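DUF5624 domain-containing protein (Legionella pneumophila subsp. pneumophila, PDB 4JX2) is of unknown function, probably secreted, and combines alpha helices with a small mixed beta sheet in a two-chain assembly. Local coordinates at residues A[142-145]-A[146-150]; A[201-205]-A[206-210]; A[219-222]-A[223-227]. All blocks are in the same frame, centred on the assembly; numbering follows the deposited sequence.

Interaction 1. Residues A[142-145]-A[146-150]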
loop_
_atom_site.group_PDB
_atom_site.type_symbol
_atom_site.label_atom_id
_atom_site.label_comp_id
_atom_site.label_asym_id
_atom_site.label_seq_id
_atom_site.Cartn_x
_atom_site.Cartn_y
_atom_site.Cartn_z
ATOM N N GLU A 142 -24.997 3.272 28.541
ATOM C CA GLU A 142 -25.594 2.504 29.635
ATOM C C GLU A 142 -25.113 1.029 29.574
ATOM O O GLU A 142 -24.738 0.448 30.597
ATOM C CB GLU A 142 -27.117 2.591 29.570
ATOM C CG GLU A 142 -27.832 1.875 30.714
ATOM C CD GLU A 142 -27.926 0.351 30.697
ATOM O OE1 GLU A 142 -28.006 -0.255 29.599
ATOM O OE2 GLU A 142 -27.929 -0.236 31.805
ATOM N N ASN A 143 -25.121 0.443 28.364
ATOM C CA ASN A 143 -24.712 -0.927 28.124
ATOM C C ASN A 143 -23.210 -1.082 28.320
ATOM O O ASN A 143 -22.783 -2.057 28.945
ATOM C CB ASN A 143 -25.127 -1.355 26.737
ATOM C CG ASN A 143 -24.726 -2.756 26.452
ATOM O OD1 ASN A 143 -25.361 -3.718 26.932
ATOM N ND2 ASN A 143 -23.619 -2.880 25.723
ATOM N N LEU A 144 -22.414 -0.113 27.808
ATOM C CA LEU A 144 -20.968 -0.084 27.973
ATOM C C LEU A 144 -20.621 -0.084 29.477
ATOM O O LEU A 144 -19.793 -0.896 29.900
ATOM C CB LEU A 144 -20.356 1.129 27.256
ATOM C CG LEU A 144 -18.821 1.171 27.210
ATOM C CD1 LEU A 144 -18.241 -0.055 26.515
ATOM C CD2 LEU A 144 -18.335 2.411 26.503
ATOM N N LEU A 145 -21.302 0.771 30.287
ATOM C CA LEU A 145 -21.110 0.861 31.731
ATOM C C LEU A 145 -21.480 -0.488 32.413
ATOM O O LEU A 145 -20.721 -0.986 33.256
ATOM C CB LEU A 145 -21.934 2.038 32.283
ATOM C CG LEU A 145 -22.158 2.152 33.800
ATOM C CD1 LEU A 145 -20.869 2.070 34.575
ATOM C CD2 LEU A 145 -22.824 3.451 34.129
ATOM N N LYS A 146 -22.615 -1.082 32.023
ATOM C CA LYS A 146 -23.058 -2.381 32.524
ATOM C C LYS A 146 -21.967 -3.453 32.285
ATOM O O LYS A 146 -21.599 -4.177 33.206
ATOM C CB LYS A 146 -24.376 -2.772 31.833
ATOM C CG LYS A 146 -24.848 -4.180 32.137
ATOM C CD LYS A 146 -26.161 -4.540 31.435
ATOM C CE LYS A 146 -25.987 -4.945 29.988
ATOM N NZ LYS A 146 -27.272 -5.370 29.383
ATOM N N ASP A 147 -21.431 -3.514 31.064
ATOM C CA ASP A 147 -20.443 -4.521 30.677
ATOM C C ASP A 147 -19.068 -4.301 31.364
ATOM O O ASP A 147 -18.381 -5.288 31.655
ATOM C CB ASP A 147 -20.337 -4.610 29.136
ATOM C CG ASP A 147 -21.599 -5.180 28.465
ATOM O OD1 ASP A 147 -22.340 -5.965 29.127
ATOM O OD2 ASP A 147 -21.826 -4.883 27.277
ATOM N N ILE A 148 -18.713 -3.034 31.695
ATOM C CA ILE A 148 -17.485 -2.688 32.434
ATOM C C ILE A 148 -17.615 -3.145 33.907
ATOM O O ILE A 148 -16.631 -3.582 34.507
ATOM C CB ILE A 148 -17.162 -1.175 32.316
ATOM C CG1 ILE A 148 -16.591 -0.865 30.930
ATOM C CG2 ILE A 148 -16.200 -0.689 33.421
ATOM C CD1 ILE A 148 -16.796 0.494 30.494
ATOM N N GLN A 149 -18.834 -3.082 34.458
ATOM C CA GLN A 149 -19.110 -3.515 35.827
ATOM C C GLN A 149 -18.962 -5.033 35.920
ATOM O O GLN A 149 -18.336 -5.518 36.861
ATOM C CB GLN A 149 -20.486 -3.031 36.291
ATOM C CG GLN A 149 -20.785 -3.297 37.763
ATOM C CD GLN A 149 -22.047 -2.595 38.205
ATOM O OE1 GLN A 149 -23.038 -2.490 37.457
ATOM N NE2 GLN A 149 -22.027 -2.083 39.434
ATOM N N ALA A 150 -19.465 -5.770 34.913
ATOM C CA ALA A 150 -19.332 -7.230 34.827
ATOM C C ALA A 150 -17.847 -7.624 34.754
ATOM O O ALA A 150 -17.438 -8.527 35.485
ATOM C CB ALA A 150 -20.085 -7.761 33.613
#
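E142 to Q149 form two turns in the middle of helix 136-155, where four successive i to i+4 bonds run from the amides of K146, D147, I148 and Q149 back to the carbonyls of E142, N143, L144 and L145; the D147 N to N143 O bond measures 2.9 Å. On this regular frame the side chains sort into a polar and an apolar side. N143, with CG anti to the backbone N (chi1 -180°), meets two residues with the two ends of its amide. Its OD1 lies 3.4 Å from K146 CE and 3.5 Å from K146 NZ, a bend at chi3 (81°) bringing the end of the lysine beside the amide oxygen. ND2 comes within 3.1 Å of D147 OD2, with the amide and carboxylate planes almost perpendicular; a weak hydrogen bond links ND2 to D40 OD1 of the second subunit. On the apolar side I148 CD1 lies against its neighbour one turn back, 3.9 Å from L144 CG. Both residues also pack on helix 119-131, on helix 175-197 and on L37 of the second subunit. The chemistry therefore changes round the helix: both sides reach the second subunit, L144 and I148 through carbon, N143 and D147 through polar groups. There D147 OD2 comes close to D40 of the second subunit, and the proximity of two carboxylates might raise the pKa of one of them.

Interaction 2. Residues A[201-205]-A[206-210]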
loop_
_atom_site.group_PDB
_atom_site.type_symbol
_atom_site.label_atom_id
_atom_site.label_comp_id
_atom_site.label_asym_id
_atom_site.label_seq_id
_atom_site.Cartn_x
_atom_site.Cartn_y
_atom_site.Cartn_z
ATOM N N LEU A 201 -21.504 15.517 35.293
ATOM C CA LEU A 201 -20.514 15.999 34.328
ATOM C C LEU A 201 -21.149 16.229 32.969
ATOM O O LEU A 201 -22.195 15.636 32.666
ATOM C CB LEU A 201 -19.372 14.968 34.147
ATOM C CG LEU A 201 -18.426 14.666 35.316
ATOM C CD1 LEU A 201 -17.596 13.445 35.001
ATOM C CD2 LEU A 201 -17.516 15.856 35.637
ATOM N N SER A 202 -20.495 17.045 32.126
ATOM C CA SER A 202 -20.944 17.297 30.756
ATOM C C SER A 202 -20.313 16.254 29.850
ATOM O O SER A 202 -19.255 15.728 30.187
ATOM C CB SER A 202 -20.549 18.699 30.302
ATOM O OG SER A 202 -20.923 19.683 31.250
ATOM N N PHE A 203 -20.913 15.955 28.705
ATOM C CA PHE A 203 -20.266 14.998 27.832
ATOM C C PHE A 203 -20.094 15.596 26.440
ATOM O O PHE A 203 -21.072 15.985 25.817
ATOM C CB PHE A 203 -21.012 13.655 27.798
ATOM C CG PHE A 203 -20.355 12.558 26.988
ATOM C CD1 PHE A 203 -19.075 12.105 27.302
ATOM C CD2 PHE A 203 -21.034 11.942 25.944
ATOM C CE1 PHE A 203 -18.474 11.072 26.569
ATOM C CE2 PHE A 203 -20.443 10.901 25.219
ATOM C CZ PHE A 203 -19.154 10.487 25.521
ATOM N N ASP A 204 -18.834 15.726 26.001
ATOM C CA ASP A 204 -18.405 16.209 24.687
ATOM C C ASP A 204 -16.913 15.887 24.507
ATOM O O ASP A 204 -16.280 15.459 25.474
ATOM C CB ASP A 204 -18.702 17.712 24.468
ATOM C CG ASP A 204 -18.230 18.635 25.559
ATOM O OD1 ASP A 204 -17.007 18.759 25.739
ATOM O OD2 ASP A 204 -19.083 19.269 26.201
HETATM N N MSE A 205 -16.356 16.080 23.281
HETATM C CA MSE A 205 -14.951 15.800 22.958
HETATM C C MSE A 205 -14.005 16.390 24.013
HETATM O O MSE A 205 -13.162 15.676 24.554
HETATM C CB MSE A 205 -14.569 16.347 21.561
HETATM C CG MSE A 205 -15.299 15.707 20.385
HETATM SE SE MSE A 205 -14.754 13.881 20.029
HETATM C CE MSE A 205 -15.174 13.888 18.164
ATOM N N ALA A 206 -14.184 17.689 24.315
ATOM C CA ALA A 206 -13.384 18.482 25.245
ATOM C C ALA A 206 -13.493 17.986 26.687
ATOM O O ALA A 206 -12.460 17.822 27.346
ATOM C CB ALA A 206 -13.809 19.934 25.161
ATOM N N SER A 207 -14.739 17.759 27.170
ATOM C CA SER A 207 -15.044 17.294 28.512
ATOM C C SER A 207 -14.459 15.908 28.721
ATOM O O SER A 207 -13.817 15.673 29.749
ATOM C CB SER A 207 -16.553 17.285 28.742
ATOM O OG SER A 207 -17.085 18.601 28.785
ATOM N N LEU A 208 -14.602 15.015 27.719
ATOM C CA LEU A 208 -14.074 13.647 27.784
ATOM C C LEU A 208 -12.548 13.653 28.010
ATOM O O LEU A 208 -12.048 12.907 28.867
ATOM C CB LEU A 208 -14.435 12.865 26.503
ATOM C CG LEU A 208 -13.741 11.517 26.290
ATOM C CD1 LEU A 208 -14.287 10.432 27.237
ATOM C CD2 LEU A 208 -13.842 11.102 24.869
ATOM N N GLN A 209 -11.828 14.523 27.271
ATOM C CA GLN A 209 -10.394 14.645 27.401
ATOM C C GLN A 209 -10.002 15.110 28.810
ATOM O O GLN A 209 -9.171 14.474 29.465
ATOM C CB GLN A 209 -9.846 15.615 26.344
ATOM C CG GLN A 209 -8.353 15.869 26.566
ATOM C CD GLN A 209 -7.609 16.607 25.505
ATOM O OE1 GLN A 209 -6.555 16.156 25.068
ATOM N NE2 GLN A 209 -8.101 17.764 25.102
ATOM N N ASN A 210 -10.600 16.220 29.270
ATOM C CA ASN A 210 -10.259 16.812 30.556
ATOM C C ASN A 210 -10.732 15.970 31.758
ATOM O O ASN A 210 -9.957 15.800 32.699
ATOM C CB ASN A 210 -10.836 18.223 30.616
ATOM C CG ASN A 210 -10.505 19.010 31.852
ATOM O OD1 ASN A 210 -9.430 19.591 31.986
ATOM N ND2 ASN A 210 -11.455 19.095 32.757
#
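D204 is the N-cap of helix 205-213, its carboxylate accepting from S207 in the first turn. The capping bond and a second bond from the serine hydroxyl converge on one oxygen. D204 OD1 accepts from S207 N at 2.9 Å, with an N-H...O angle of 161°, and from S207 OG at 3.1 Å. Both donors approach from the same face of the carboxylate, above its plane. A chi1 of 51° sets D204 CG between its own backbone N and carbonyl carbon, which turns the carboxylate toward the start of the helix. Its negative charge there would be expected to interact favourably with the positive end of the helix dipole. Backbone bonds continue the turn: L208 N donates to D204 O at 2.8 Å, and Q209 N to M205 O. A separate polar link crosses the subunit boundary through the side-chain amide of Q209, with NE2 bonded to T341 OG1 and OE1 to N342 N of the second subunit. The apolar part is a single side-chain pair. The edge of the F203 ring faces L208 CD1, which lies near the ring plane, 4.3 Å from CE1. F203 also meets the ring of W137 of helix 136-155, while L208 packs on L123 and M124 of helix 119-131. Before the cap, the chain passes beside the serine methylene, with S202 O 3.4 Å from S207 CB.

Interaction 3. Residues A[219-222]-A[223-227]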
loop_
_atom_site.group_PDB
_atom_site.type_symbol
_atom_site.label_atom_id
_atom_site.label_comp_id
_atom_site.label_asym_id
_atom_site.label_seq_id
_atom_site.Cartn_x
_atom_site.Cartn_y
_atom_site.Cartn_z
ATOM N N TYR A 219 -9.419 9.770 40.267
ATOM C CA TYR A 219 -8.601 8.833 39.504
ATOM C C TYR A 219 -7.421 9.605 38.861
ATOM O O TYR A 219 -7.485 9.973 37.686
ATOM C CB TYR A 219 -9.487 8.098 38.477
ATOM C CG TYR A 219 -10.612 7.317 39.125
ATOM C CD1 TYR A 219 -10.396 6.045 39.643
ATOM C CD2 TYR A 219 -11.897 7.851 39.220
ATOM C CE1 TYR A 219 -11.426 5.324 40.250
ATOM C CE2 TYR A 219 -12.938 7.136 39.816
ATOM C CZ TYR A 219 -12.694 5.876 40.341
ATOM O OH TYR A 219 -13.707 5.164 40.949
ATOM N N PRO A 220 -6.348 9.882 39.649
ATOM C CA PRO A 220 -5.246 10.731 39.148
ATOM C C PRO A 220 -4.403 10.167 38.008
ATOM O O PRO A 220 -3.818 10.973 37.289
ATOM C CB PRO A 220 -4.379 10.960 40.394
ATOM C CG PRO A 220 -4.711 9.857 41.295
ATOM C CD PRO A 220 -6.154 9.584 41.080
ATOM N N ILE A 221 -4.312 8.832 37.849
ATOM C CA ILE A 221 -3.583 8.240 36.726
ATOM C C ILE A 221 -4.473 8.414 35.489
ATOM O O ILE A 221 -5.595 7.897 35.468
ATOM C CB ILE A 221 -3.174 6.758 36.947
ATOM C CG1 ILE A 221 -2.306 6.584 38.209
ATOM C CG2 ILE A 221 -2.455 6.206 35.699
ATOM C CD1 ILE A 221 -2.482 5.211 38.899
ATOM N N PRO A 222 -4.027 9.156 34.455
ATOM C CA PRO A 222 -4.876 9.311 33.254
ATOM C C PRO A 222 -5.295 7.974 32.645
ATOM O O PRO A 222 -4.524 7.011 32.713
ATOM C CB PRO A 222 -3.961 10.054 32.271
ATOM C CG PRO A 222 -2.961 10.735 33.118
ATOM C CD PRO A 222 -2.736 9.859 34.309
ATOM N N TYR A 223 -6.481 7.918 31.990
ATOM C CA TYR A 223 -6.882 6.711 31.261
ATOM C C TYR A 223 -5.943 6.516 30.064
ATOM O O TYR A 223 -5.758 5.383 29.612
ATOM C CB TYR A 223 -8.350 6.724 30.810
ATOM C CG TYR A 223 -8.824 5.316 30.545
ATOM C CD1 TYR A 223 -9.207 4.481 31.593
ATOM C CD2 TYR A 223 -8.805 4.780 29.256
ATOM C CE1 TYR A 223 -9.579 3.156 31.366
ATOM C CE2 TYR A 223 -9.169 3.453 29.016
ATOM C CZ TYR A 223 -9.551 2.646 30.076
ATOM O OH TYR A 223 -9.926 1.346 29.856
ATOM N N ASN A 224 -5.319 7.624 29.584
ATOM C CA ASN A 224 -4.296 7.635 28.544
ATOM C C ASN A 224 -3.185 6.620 28.892
ATOM O O ASN A 224 -2.755 5.880 28.014
ATOM C CB ASN A 224 -3.702 9.036 28.427
ATOM C CG ASN A 224 -4.512 10.112 27.728
ATOM O OD1 ASN A 224 -5.300 9.886 26.816
ATOM N ND2 ASN A 224 -4.230 11.349 28.066
ATOM N N ASN A 225 -2.757 6.555 30.192
ATOM C CA ASN A 225 -1.737 5.613 30.674
ATOM C C ASN A 225 -2.250 4.155 30.620
ATOM O O ASN A 225 -1.482 3.248 30.279
ATOM C CB ASN A 225 -1.314 5.962 32.083
ATOM C CG ASN A 225 -0.488 7.225 32.228
ATOM O OD1 ASN A 225 -0.761 8.282 31.625
ATOM N ND2 ASN A 225 0.498 7.157 33.112
ATOM N N VAL A 226 -3.543 3.939 30.918
ATOM C CA VAL A 226 -4.159 2.616 30.852
ATOM C C VAL A 226 -4.136 2.163 29.385
ATOM O O VAL A 226 -3.817 1.006 29.118
ATOM C CB VAL A 226 -5.585 2.585 31.476
ATOM C CG1 VAL A 226 -6.337 1.306 31.135
ATOM C CG2 VAL A 226 -5.517 2.758 32.975
HETATM N N MSE A 227 -4.428 3.075 28.440
HETATM C CA MSE A 227 -4.413 2.743 27.018
HETATM C C MSE A 227 -3.036 2.314 26.560
HETATM O O MSE A 227 -2.949 1.309 25.871
HETATM C CB MSE A 227 -4.928 3.894 26.173
HETATM C CG MSE A 227 -6.430 3.969 26.223
HETATM SE SE MSE A 227 -7.151 5.192 24.970
HETATM C CE MSE A 227 -6.722 6.943 25.883
#
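P222 and N225 cross obliquely, the asparagine amide lying alongside the pyrrolidine ring with its oxygen foremost. N225 OD1 is 3.6 Å from P222 CG and 3.7 Å from both CB and CD, so the oxygen rests against the ring's carbon atoms. N225 chi1 of -71° holds CG beside its own backbone N, and that brings the amide back over the proline three residues earlier. I221 meets the same asparagine from another direction, the two side chains crossing at about a right angle, with I221 CG2 3.8 Å from N225 CB. The amide nitrogen of N225 is turned to G414 O, to which it makes a weak hydrogen bond. These residues lie where the loop after helix 205-213 runs into helix 223-247, and P222 O makes an early backbone link there. N225 N donates to it at 3.1 Å, but the bond is bent: the N-H...O angle is 136°, and the donor sits well above the carbonyl plane. Farther into the first turn, V226 CG1 lies 3.6 Å above one face of the Y223 ring, offset toward the rim. The same ring stacks with F212 of the preceding helix, and its hydroxyl is hydrogen-bonded to I116 O. Y223 and V226 both touch A185 of helix 175-197, while N225 packs on I366 of helix 366-378.

In the fold
The three contacts illustrate how local helix chemistry follows position along a helix. Interaction 1 lies mid-helix, interaction 2 at a helix start closed by a carboxylate, and interaction 3 where a loop containing proline enters a helix. Interactions 2 and 3 belong to consecutive helices, 205-213 and 223-247, their centres about 15 Å apart. None touches another, yet all three pack against helices 119-131 and 175-197. Interaction 3 is the buried one, and most of its contacts are within its own chain. Interactions 1 and 2 are only partly buried, and some of their polar side chains, N143 and D147 in one and Q209 in the other, meet the second subunit.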